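Local coordinates for protein ribosomal RNA small subunit methyltransferase E (Bacillus subtilis, PDB 1VHK) that probably methylates the N3 position of one uridine in 16S ribosomal RNA of the assembled 30S subunit, with S-adenosyl-L-methionine as methyl donor, at residues R5-L10 and I44-D49; K54-S59 and L68-T73; D170-A175 and L202-P207. All blocks are in the same frame, centred on the assembly; numbering follows the deposited sequence.

Contact 1: R5-L10 and I44-D49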
loop_
_atom_site.group_PDB
_atom_site.type_symbol
_atom_site.label_atom_id
_atom_site.label_comp_id
_atom_site.label_asym_id
_atom_site.label_seq_id
_atom_site.Cartn_x
_atom_site.Cartn_y
_atom_site.Cartn_z
ATOM N N ARG A 5 15.560 -12.125 -5.109
ATOM C CA ARG A 5 16.124 -11.562 -3.889
ATOM C C ARG A 5 16.022 -12.485 -2.683
ATOM O O ARG A 5 14.961 -13.002 -2.362
ATOM C CB ARG A 5 15.514 -10.189 -3.562
ATOM C CG ARG A 5 16.077 -9.570 -2.275
ATOM C CD ARG A 5 15.074 -8.561 -1.678
ATOM N NE ARG A 5 15.796 -7.578 -0.833
ATOM C CZ ARG A 5 16.652 -6.736 -1.431
ATOM N NH1 ARG A 5 16.777 -6.805 -2.747
ATOM N NH2 ARG A 5 17.368 -5.873 -0.771
ATOM N N TYR A 6 17.180 -12.675 -2.025
ATOM C CA TYR A 6 17.354 -13.499 -0.873
ATOM C C TYR A 6 18.000 -12.861 0.358
ATOM O O TYR A 6 19.015 -12.165 0.306
ATOM C CB TYR A 6 18.270 -14.725 -1.215
ATOM C CG TYR A 6 17.632 -15.558 -2.310
ATOM C CD1 TYR A 6 17.990 -15.375 -3.635
ATOM C CD2 TYR A 6 16.621 -16.465 -1.999
ATOM C CE1 TYR A 6 17.376 -16.103 -4.638
ATOM C CE2 TYR A 6 16.015 -17.203 -2.997
ATOM C CZ TYR A 6 16.404 -17.028 -4.305
ATOM O OH TYR A 6 15.801 -17.769 -5.303
ATOM N N PHE A 7 17.450 -13.261 1.501
ATOM C CA PHE A 7 17.933 -12.890 2.811
ATOM C C PHE A 7 18.861 -13.967 3.368
ATOM O O PHE A 7 18.459 -15.100 3.613
ATOM C CB PHE A 7 16.747 -12.690 3.760
ATOM C CG PHE A 7 16.018 -11.420 3.394
ATOM C CD1 PHE A 7 16.618 -10.194 3.668
ATOM C CD2 PHE A 7 14.799 -11.450 2.760
ATOM C CE1 PHE A 7 15.994 -9.015 3.332
ATOM C CE2 PHE A 7 14.164 -10.269 2.429
ATOM C CZ PHE A 7 14.755 -9.054 2.728
ATOM N N ILE A 8 20.120 -13.640 3.441
ATOM C CA ILE A 8 21.224 -14.466 3.897
ATOM C C ILE A 8 21.465 -14.358 5.392
ATOM O O ILE A 8 21.427 -13.280 5.988
ATOM C CB ILE A 8 22.498 -13.981 3.144
ATOM C CG1 ILE A 8 22.221 -13.929 1.646
ATOM C CG2 ILE A 8 23.690 -14.835 3.462
ATOM C CD1 ILE A 8 21.691 -15.195 1.039
ATOM N N GLU A 9 21.798 -15.475 6.043
ATOM C CA GLU A 9 22.047 -15.497 7.480
ATOM C C GLU A 9 23.525 -15.292 7.810
ATOM O O GLU A 9 24.103 -15.983 8.647
ATOM C CB GLU A 9 21.552 -16.802 8.089
ATOM C CG GLU A 9 20.180 -17.256 7.656
ATOM C CD GLU A 9 19.059 -16.654 8.474
ATOM O OE1 GLU A 9 18.081 -17.369 8.804
ATOM O OE2 GLU A 9 19.142 -15.443 8.795
ATOM N N LEU A 10 24.137 -14.338 7.148
ATOM C CA LEU A 10 25.502 -13.905 7.330
ATOM C C LEU A 10 25.498 -12.375 7.447
ATOM O O LEU A 10 24.471 -11.783 7.084
ATOM C CB LEU A 10 26.367 -14.345 6.167
ATOM C CG LEU A 10 26.979 -15.746 6.204
ATOM C CD1 LEU A 10 27.279 -16.170 7.638
ATOM C CD2 LEU A 10 26.127 -16.774 5.492
ATOM N N ILE A 44 20.148 -11.291 -6.085
ATOM C CA ILE A 44 20.286 -10.191 -5.151
ATOM C C ILE A 44 20.207 -10.779 -3.732
ATOM O O ILE A 44 19.323 -11.578 -3.409
ATOM C CB ILE A 44 19.204 -9.130 -5.345
ATOM C CG1 ILE A 44 19.039 -8.756 -6.818
ATOM C CG2 ILE A 44 19.529 -7.883 -4.520
ATOM C CD1 ILE A 44 20.084 -7.839 -7.382
ATOM N N CYS A 45 21.209 -10.444 -2.938
ATOM C CA CYS A 45 21.305 -10.892 -1.569
ATOM C C CYS A 45 21.452 -9.681 -0.636
ATOM O O CYS A 45 22.143 -8.700 -0.911
ATOM C CB CYS A 45 22.455 -11.855 -1.347
ATOM S SG CYS A 45 22.289 -13.465 -2.131
ATOM N N CYS A 46 20.772 -9.822 0.484
ATOM C CA CYS A 46 20.756 -8.848 1.554
ATOM C C CYS A 46 21.242 -9.534 2.833
ATOM O O CYS A 46 20.633 -10.535 3.177
ATOM C CB CYS A 46 19.312 -8.332 1.749
ATOM S SG CYS A 46 19.254 -6.846 2.823
ATOM N N SER A 47 22.283 -9.055 3.474
ATOM C CA SER A 47 22.792 -9.657 4.714
ATOM C C SER A 47 21.870 -9.457 5.907
ATOM O O SER A 47 20.922 -8.666 5.876
ATOM C CB SER A 47 24.169 -9.087 5.051
ATOM O OG SER A 47 24.146 -7.669 5.063
ATOM N N GLN A 48 22.224 -10.041 7.067
ATOM C CA GLN A 48 21.368 -9.900 8.238
ATOM C C GLN A 48 21.360 -8.452 8.762
ATOM O O GLN A 48 20.451 -8.115 9.532
ATOM C CB GLN A 48 21.672 -10.781 9.406
ATOM C CG GLN A 48 22.425 -12.050 9.335
ATOM C CD GLN A 48 22.806 -12.562 10.724
ATOM O OE1 GLN A 48 23.029 -11.743 11.629
ATOM N NE2 GLN A 48 22.839 -13.878 10.898
ATOM N N ASP A 49 22.410 -7.701 8.490
ATOM C CA ASP A 49 22.544 -6.338 8.941
ATOM C C ASP A 49 22.086 -5.312 7.928
ATOM O O ASP A 49 22.493 -4.143 8.002
ATOM C CB ASP A 49 23.924 -6.020 9.476
ATOM C CG ASP A 49 25.137 -6.436 8.729
ATOM O OD1 ASP A 49 26.240 -5.857 8.996
ATOM O OD2 ASP A 49 25.127 -7.363 7.891
#
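Arg5 and Ile44 are paired on neighbouring parallel strands, and their side chains cross obliquely. Arg5 CG is anti to the backbone N (chi1 180°), and the chain stays extended as far as NE. Beyond it, NH1 lies 3.4 Å from Ile44 CG2 and NH2 lies 4.0 Å from Cys46 CB. Phe7 shares this face of the sheet. Its CZ sits at the edge of the Arg5 guanidinium, in the plane of that group. Phe7 CE1 is 3.7 Å from Cys46 CB. Cys46 SG makes an oblique sulfur-aromatic contact, 5.1 Å from the Phe7 ring centroid. Tyr6 and Cys45 point to the other face. There Ile8 CG1 packs 3.6 Å from Cys45 CB, and Ile8 CD1 touches Cys45 SG.

The backbones hold this register. Tyr6 N donates to Ile44 O at 2.8 Å, Cys46 N to Tyr6 O, and Ile8 N to Cys46 O. Past the strands, Glu9 centres an inverse gamma turn, and Gln48 N bonds to Leu10 O at 2.8 Å, nearly straight at 170°.

Further out, Arg5 NH2 forms a salt bridge with Glu52, and the guanidinium makes a cation-pi contact with Tyr146. An alanine at Arg5 would probably leave Glu52 without this charged mate and open a gap beside Ile44 CG2 and Phe7 CZ. Tyr6 OH bonds to His30 ND1 on helix 26-35, which ties the other face to that helix. Strand 5-7 is an outer strand, within this chain, of the mixed sheet in the PUA-like part of this RsmE-family methyltransferase, and the parallel pairing joins it to strand 42-46.

Contact 2: K54-S59 and L68-T73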
loop_
_atom_site.group_PDB
_atom_site.type_symbol
_atom_site.label_atom_id
_atom_site.label_comp_id
_atom_site.label_asym_id
_atom_site.label_seq_id
_atom_site.Cartn_x
_atom_site.Cartn_y
_atom_site.Cartn_z
ATOM N N LYS A 54 24.854 -7.604 -5.232
ATOM C CA LYS A 54 24.561 -8.323 -6.473
ATOM C C LYS A 54 25.547 -9.513 -6.525
ATOM O O LYS A 54 26.768 -9.361 -6.350
ATOM C CB LYS A 54 24.661 -7.474 -7.694
ATOM C CG LYS A 54 23.923 -8.000 -8.905
ATOM C CD LYS A 54 23.729 -6.902 -9.940
ATOM C CE LYS A 54 23.196 -5.624 -9.317
ATOM N NZ LYS A 54 21.766 -5.367 -9.652
ATOM N N CYS A 55 24.972 -10.715 -6.549
ATOM C CA CYS A 55 25.784 -11.919 -6.547
ATOM C C CYS A 55 25.636 -12.733 -7.831
ATOM O O CYS A 55 24.608 -12.701 -8.497
ATOM C CB CYS A 55 25.457 -12.810 -5.349
ATOM S SG CYS A 55 25.463 -11.967 -3.756
ATOM N N GLU A 56 26.699 -13.476 -8.114
ATOM C CA GLU A 56 26.803 -14.382 -9.245
ATOM C C GLU A 56 26.932 -15.821 -8.748
ATOM O O GLU A 56 27.735 -16.132 -7.867
ATOM C CB GLU A 56 28.005 -13.990 -10.113
ATOM C CG GLU A 56 28.013 -14.490 -11.526
ATOM C CD GLU A 56 28.839 -13.705 -12.510
ATOM O OE1 GLU A 56 28.358 -12.682 -13.056
ATOM O OE2 GLU A 56 29.980 -14.116 -12.847
ATOM N N LEU A 57 26.084 -16.726 -9.241
ATOM C CA LEU A 57 26.193 -18.123 -8.818
ATOM C C LEU A 57 27.440 -18.753 -9.451
ATOM O O LEU A 57 27.575 -18.903 -10.654
ATOM C CB LEU A 57 24.954 -18.913 -9.101
ATOM C CG LEU A 57 23.727 -18.742 -8.210
ATOM C CD1 LEU A 57 24.099 -18.298 -6.801
ATOM C CD2 LEU A 57 22.715 -17.799 -8.833
ATOM N N GLN A 58 28.416 -19.000 -8.592
ATOM C CA GLN A 58 29.681 -19.617 -8.926
ATOM C C GLN A 58 29.505 -21.139 -8.865
ATOM O O GLN A 58 29.859 -21.859 -9.790
ATOM C CB GLN A 58 30.758 -19.168 -7.942
ATOM C CG GLN A 58 32.079 -19.889 -8.067
ATOM C CD GLN A 58 33.271 -19.056 -7.653
ATOM O OE1 GLN A 58 34.388 -19.568 -7.465
ATOM N NE2 GLN A 58 33.051 -17.751 -7.512
ATOM N N SER A 59 28.797 -21.583 -7.825
ATOM C CA SER A 59 28.547 -23.019 -7.672
ATOM C C SER A 59 27.106 -23.314 -7.307
ATOM O O SER A 59 26.504 -22.614 -6.480
ATOM C CB SER A 59 29.507 -23.605 -6.641
ATOM O OG SER A 59 29.033 -24.824 -6.127
ATOM N N LEU A 68 29.569 -15.418 -5.531
ATOM C CA LEU A 68 30.616 -14.417 -5.656
ATOM C C LEU A 68 29.936 -13.044 -5.660
ATOM O O LEU A 68 28.980 -12.907 -6.425
ATOM C CB LEU A 68 31.286 -14.622 -7.025
ATOM C CG LEU A 68 32.006 -13.425 -7.636
ATOM C CD1 LEU A 68 33.226 -13.037 -6.819
ATOM C CD2 LEU A 68 32.363 -13.704 -9.081
ATOM N N VAL A 69 30.306 -12.138 -4.775
ATOM C CA VAL A 69 29.642 -10.830 -4.774
ATOM C C VAL A 69 30.254 -9.934 -5.829
ATOM O O VAL A 69 31.422 -9.576 -5.762
ATOM C CB VAL A 69 29.507 -10.157 -3.421
ATOM C CG1 VAL A 69 30.313 -10.825 -2.345
ATOM C CG2 VAL A 69 29.808 -8.652 -3.478
ATOM N N ILE A 70 29.453 -9.550 -6.824
ATOM C CA ILE A 70 29.983 -8.689 -7.885
ATOM C C ILE A 70 29.780 -7.216 -7.631
ATOM O O ILE A 70 30.501 -6.372 -8.191
ATOM C CB ILE A 70 29.437 -9.144 -9.247
ATOM C CG1 ILE A 70 27.929 -9.013 -9.315
ATOM C CG2 ILE A 70 29.869 -10.598 -9.467
ATOM C CD1 ILE A 70 27.258 -9.437 -10.608
ATOM N N GLU A 71 28.989 -6.850 -6.613
ATOM C CA GLU A 71 28.759 -5.447 -6.333
ATOM C C GLU A 71 28.007 -5.185 -5.043
ATOM O O GLU A 71 27.020 -5.867 -4.773
ATOM C CB GLU A 71 27.920 -4.846 -7.495
ATOM C CG GLU A 71 28.093 -3.337 -7.577
ATOM C CD GLU A 71 26.858 -2.601 -8.024
ATOM O OE1 GLU A 71 26.489 -1.625 -7.327
ATOM O OE2 GLU A 71 26.256 -2.940 -9.054
ATOM N N TRP A 72 28.491 -4.241 -4.239
ATOM C CA TRP A 72 27.765 -3.817 -3.021
ATOM C C TRP A 72 26.950 -2.578 -3.422
ATOM O O TRP A 72 27.546 -1.534 -3.669
ATOM C CB TRP A 72 28.717 -3.469 -1.883
ATOM C CG TRP A 72 29.303 -4.709 -1.256
ATOM C CD1 TRP A 72 30.545 -5.239 -1.485
ATOM C CD2 TRP A 72 28.601 -5.647 -0.444
ATOM N NE1 TRP A 72 30.669 -6.430 -0.799
ATOM C CE2 TRP A 72 29.503 -6.696 -0.154
ATOM C CE3 TRP A 72 27.338 -5.673 0.133
ATOM C CZ2 TRP A 72 29.149 -7.777 0.657
ATOM C CZ3 TRP A 72 26.995 -6.743 0.943
ATOM C CH2 TRP A 72 27.893 -7.790 1.196
ATOM N N THR A 73 25.653 -2.745 -3.598
ATOM C CA THR A 73 24.803 -1.694 -4.088
ATOM C C THR A 73 24.715 -0.446 -3.247
ATOM O O THR A 73 24.353 0.595 -3.813
ATOM C CB THR A 73 23.369 -2.199 -4.377
ATOM O OG1 THR A 73 22.676 -2.453 -3.136
ATOM C CG2 THR A 73 23.461 -3.487 -5.179
#
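Lys54 and Glu71 face each other in a beta hairpin formed by strands 52-60 and 64-72 of the PUA-like sheet. The short strand segments run antiparallel, at 149° to each other. A classic beta bulge interrupts the ladder, because Ile70 and Glu71 both face Lys54.

The side chains of Lys54 and Glu71 lie side by side and point the same way. Lys54 bends at chi3 (-48°), which puts CE 4.1 Å from Glu71 OE2. The charged atoms do not touch, as Lys54 NZ remains 5.1 Å from Glu71 OE2. Any attraction between them is therefore likely to be modest.

Ile70 runs at a slant to Lys54. Its CG1 stands between the backbone N and the carbonyl carbon (chi1 63°), and the chain continues to CD1, which meets Lys54 CG at 4.0 Å. Its other branch, CG2, packs 3.9 Å from Glu56 CB. The isoleucine thus touches both Lys54 and Glu56, which lie on the same face with Cys55 between them in the chain. At the far end of the contact, Gln58 slants across Leu68, with NE2 of Gln58 3.6 Å from CB of Leu68.

Cys55 and Val69 occupy the opposite face as a non-hydrogen-bonded pair. Their side chains approach more loosely, with Cys55 SG 4.4 Å from Val69 CB. Val69 CG2 also covers one face of the Trp72 ring, toward its rim, and Trp72 makes a cation-pi contact with Lys12. Thr73 OG1 bonds to Glu52 where the strand ends.

Around the bulge, Lys54 N donates to Glu71 O. Lys54 O receives two backbone donors: Ile70 N at 2.7 Å and, weakly, Glu71 N at 3.4 Å.

Contact 3: D170-A175 and L202-P207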
loop_
_atom_site.group_PDB
_atom_site.type_symbol
_atom_site.label_atom_id
_atom_site.label_comp_id
_atom_site.label_asym_id
_atom_site.label_seq_id
_atom_site.Cartn_x
_atom_site.Cartn_y
_atom_site.Cartn_z
ATOM N N ASP A 170 8.466 5.875 20.863
ATOM C CA ASP A 170 8.443 7.334 20.854
ATOM C C ASP A 170 7.047 7.900 20.750
ATOM O O ASP A 170 6.742 8.844 21.506
ATOM C CB ASP A 170 9.367 7.832 19.729
ATOM C CG ASP A 170 10.785 7.333 19.996
ATOM O OD1 ASP A 170 11.549 7.044 19.062
ATOM O OD2 ASP A 170 11.112 7.240 21.208
ATOM N N LYS A 171 6.152 7.441 19.889
ATOM C CA LYS A 171 4.803 7.976 19.799
ATOM C C LYS A 171 3.791 6.880 19.469
ATOM O O LYS A 171 4.101 5.850 18.876
ATOM C CB LYS A 171 4.657 9.061 18.746
ATOM C CG LYS A 171 5.193 10.433 19.041
ATOM C CD LYS A 171 4.089 11.381 19.493
ATOM C CE LYS A 171 4.652 12.738 19.876
ATOM N NZ LYS A 171 5.550 12.656 21.067
ATOM N N CYS A 172 2.520 7.152 19.739
ATOM C CA CYS A 172 1.476 6.219 19.425
ATOM C C CYS A 172 0.256 6.903 18.839
ATOM O O CYS A 172 -0.350 7.718 19.514
ATOM C CB CYS A 172 1.014 5.415 20.664
ATOM S SG CYS A 172 -0.465 4.387 20.221
ATOM N N VAL A 173 -0.126 6.550 17.610
ATOM C CA VAL A 173 -1.345 7.112 17.061
ATOM C C VAL A 173 -2.412 6.006 17.090
ATOM O O VAL A 173 -2.116 4.821 16.985
ATOM C CB VAL A 173 -1.248 7.763 15.698
ATOM C CG1 VAL A 173 0.118 8.359 15.377
ATOM C CG2 VAL A 173 -1.737 6.900 14.548
ATOM N N VAL A 174 -3.633 6.430 17.352
ATOM C CA VAL A 174 -4.795 5.564 17.322
ATOM C C VAL A 174 -5.698 6.009 16.160
ATOM O O VAL A 174 -6.155 7.143 16.092
ATOM C CB VAL A 174 -5.564 5.548 18.641
ATOM C CG1 VAL A 174 -6.741 4.569 18.584
ATOM C CG2 VAL A 174 -4.641 5.174 19.798
ATOM N N ALA A 175 -5.833 5.121 15.189
ATOM C CA ALA A 175 -6.625 5.407 13.982
ATOM C C ALA A 175 -8.096 5.257 14.363
ATOM O O ALA A 175 -8.535 4.161 14.685
ATOM C CB ALA A 175 -6.232 4.504 12.844
ATOM N N LEU A 202 3.979 3.667 16.897
ATOM C CA LEU A 202 2.979 2.640 17.056
ATOM C C LEU A 202 1.630 3.188 16.570
ATOM O O LEU A 202 1.309 4.322 16.887
ATOM C CB LEU A 202 2.805 2.200 18.517
ATOM C CG LEU A 202 1.659 1.176 18.705
ATOM C CD1 LEU A 202 2.046 -0.135 18.036
ATOM C CD2 LEU A 202 1.325 0.985 20.161
ATOM N N ILE A 203 0.950 2.422 15.729
ATOM C CA ILE A 203 -0.342 2.828 15.177
ATOM C C ILE A 203 -1.334 1.692 15.413
ATOM O O ILE A 203 -1.039 0.561 14.994
ATOM C CB ILE A 203 -0.310 3.116 13.664
ATOM C CG1 ILE A 203 0.835 4.021 13.237
ATOM C CG2 ILE A 203 -1.638 3.748 13.229
ATOM C CD1 ILE A 203 0.907 4.329 11.763
ATOM N N VAL A 204 -2.383 1.908 16.213
ATOM C CA VAL A 204 -3.289 0.766 16.447
ATOM C C VAL A 204 -4.576 0.949 15.698
ATOM O O VAL A 204 -5.142 2.040 15.622
ATOM C CB VAL A 204 -3.475 0.450 17.921
ATOM C CG1 VAL A 204 -2.557 1.285 18.807
ATOM C CG2 VAL A 204 -4.916 0.539 18.395
ATOM N N PHE A 205 -5.062 -0.137 15.085
ATOM C CA PHE A 205 -6.324 -0.104 14.339
ATOM C C PHE A 205 -7.348 -1.041 14.964
ATOM O O PHE A 205 -6.961 -2.095 15.493
ATOM C CB PHE A 205 -6.038 -0.598 12.890
ATOM C CG PHE A 205 -4.946 0.189 12.229
ATOM C CD1 PHE A 205 -3.630 -0.177 12.387
ATOM C CD2 PHE A 205 -5.257 1.300 11.467
ATOM C CE1 PHE A 205 -2.621 0.577 11.833
ATOM C CE2 PHE A 205 -4.252 2.044 10.876
ATOM C CZ PHE A 205 -2.934 1.662 11.039
ATOM N N GLY A 206 -8.628 -0.802 14.799
ATOM C CA GLY A 206 -9.611 -1.755 15.372
ATOM C C GLY A 206 -9.993 -2.759 14.273
ATOM O O GLY A 206 -9.540 -2.611 13.148
ATOM N N PRO A 207 -10.830 -3.721 14.616
ATOM C CA PRO A 207 -11.287 -4.753 13.683
ATOM C C PRO A 207 -12.527 -4.282 12.937
ATOM O O PRO A 207 -12.875 -3.103 13.062
ATOM C CB PRO A 207 -11.662 -5.899 14.619
ATOM C CG PRO A 207 -12.162 -5.215 15.850
ATOM C CD PRO A 207 -11.308 -3.978 15.986
HETATM O O HOH W 1 -9.361 1.887 13.366
#
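Leu202 packs against Cys172 between adjacent strands of the parallel sheet in the SPOUT-class methyltransferase domain. Strand 200-205 lies between strands 171-175 and 82-88. Leu202 CB starts 3.9 Å from Lys171 O. CG is anti to the backbone N (chi1 176°) and comes 4.1 Å from Cys172 SG. At the tip, CD2 closes on the same sulfur at 3.8 Å. The leucine side chain also touches Tyr84 on strand 82-88. Val204 CG1 adds a second hydrocarbon neighbour to Cys172 SG at 4.0 Å.

On the other face, Val173 and Ile203 lie side by side and point the same way, their CG2 atoms in contact. Ile203 also packs on Ala243 and Ile247, so helix 239-253 lies against this face. Farther along, Ala175 CB approaches the Phe205 ring obliquely, 3.6 Å from CD2.

The donors come in turn from the two strands. Leu202 N bonds to Lys171 O, Val173 N to Leu202 O, Val204 N to Val173 O and Ala175 N to Val204 O. Beyond the last rung a water carries on the link: it donates to Ala175 O at 2.8 Å and accepts from Gly206 N at 3.1 Å.

From the N terminus, contact 1 comes first. It brings 44-49 back beside 5-10 and closes a loop that holds helices 12-16 and 26-35. The chain then turns into strand 52-60, and contact 2 closes the short hairpin to strand 64-72. These two contacts share one sheet and touch: Cys45 CB lies 3.9 Å from Cys55 SG. The chain next passes into the methyltransferase domain. There contact 3 closes the connection between strands 171-175 and 200-205 of a separate parallel sheet. Its nearest atoms are about 19 Å from contact 1 and about 27 Å from contact 2. All three follow in series, with none nested or crossed.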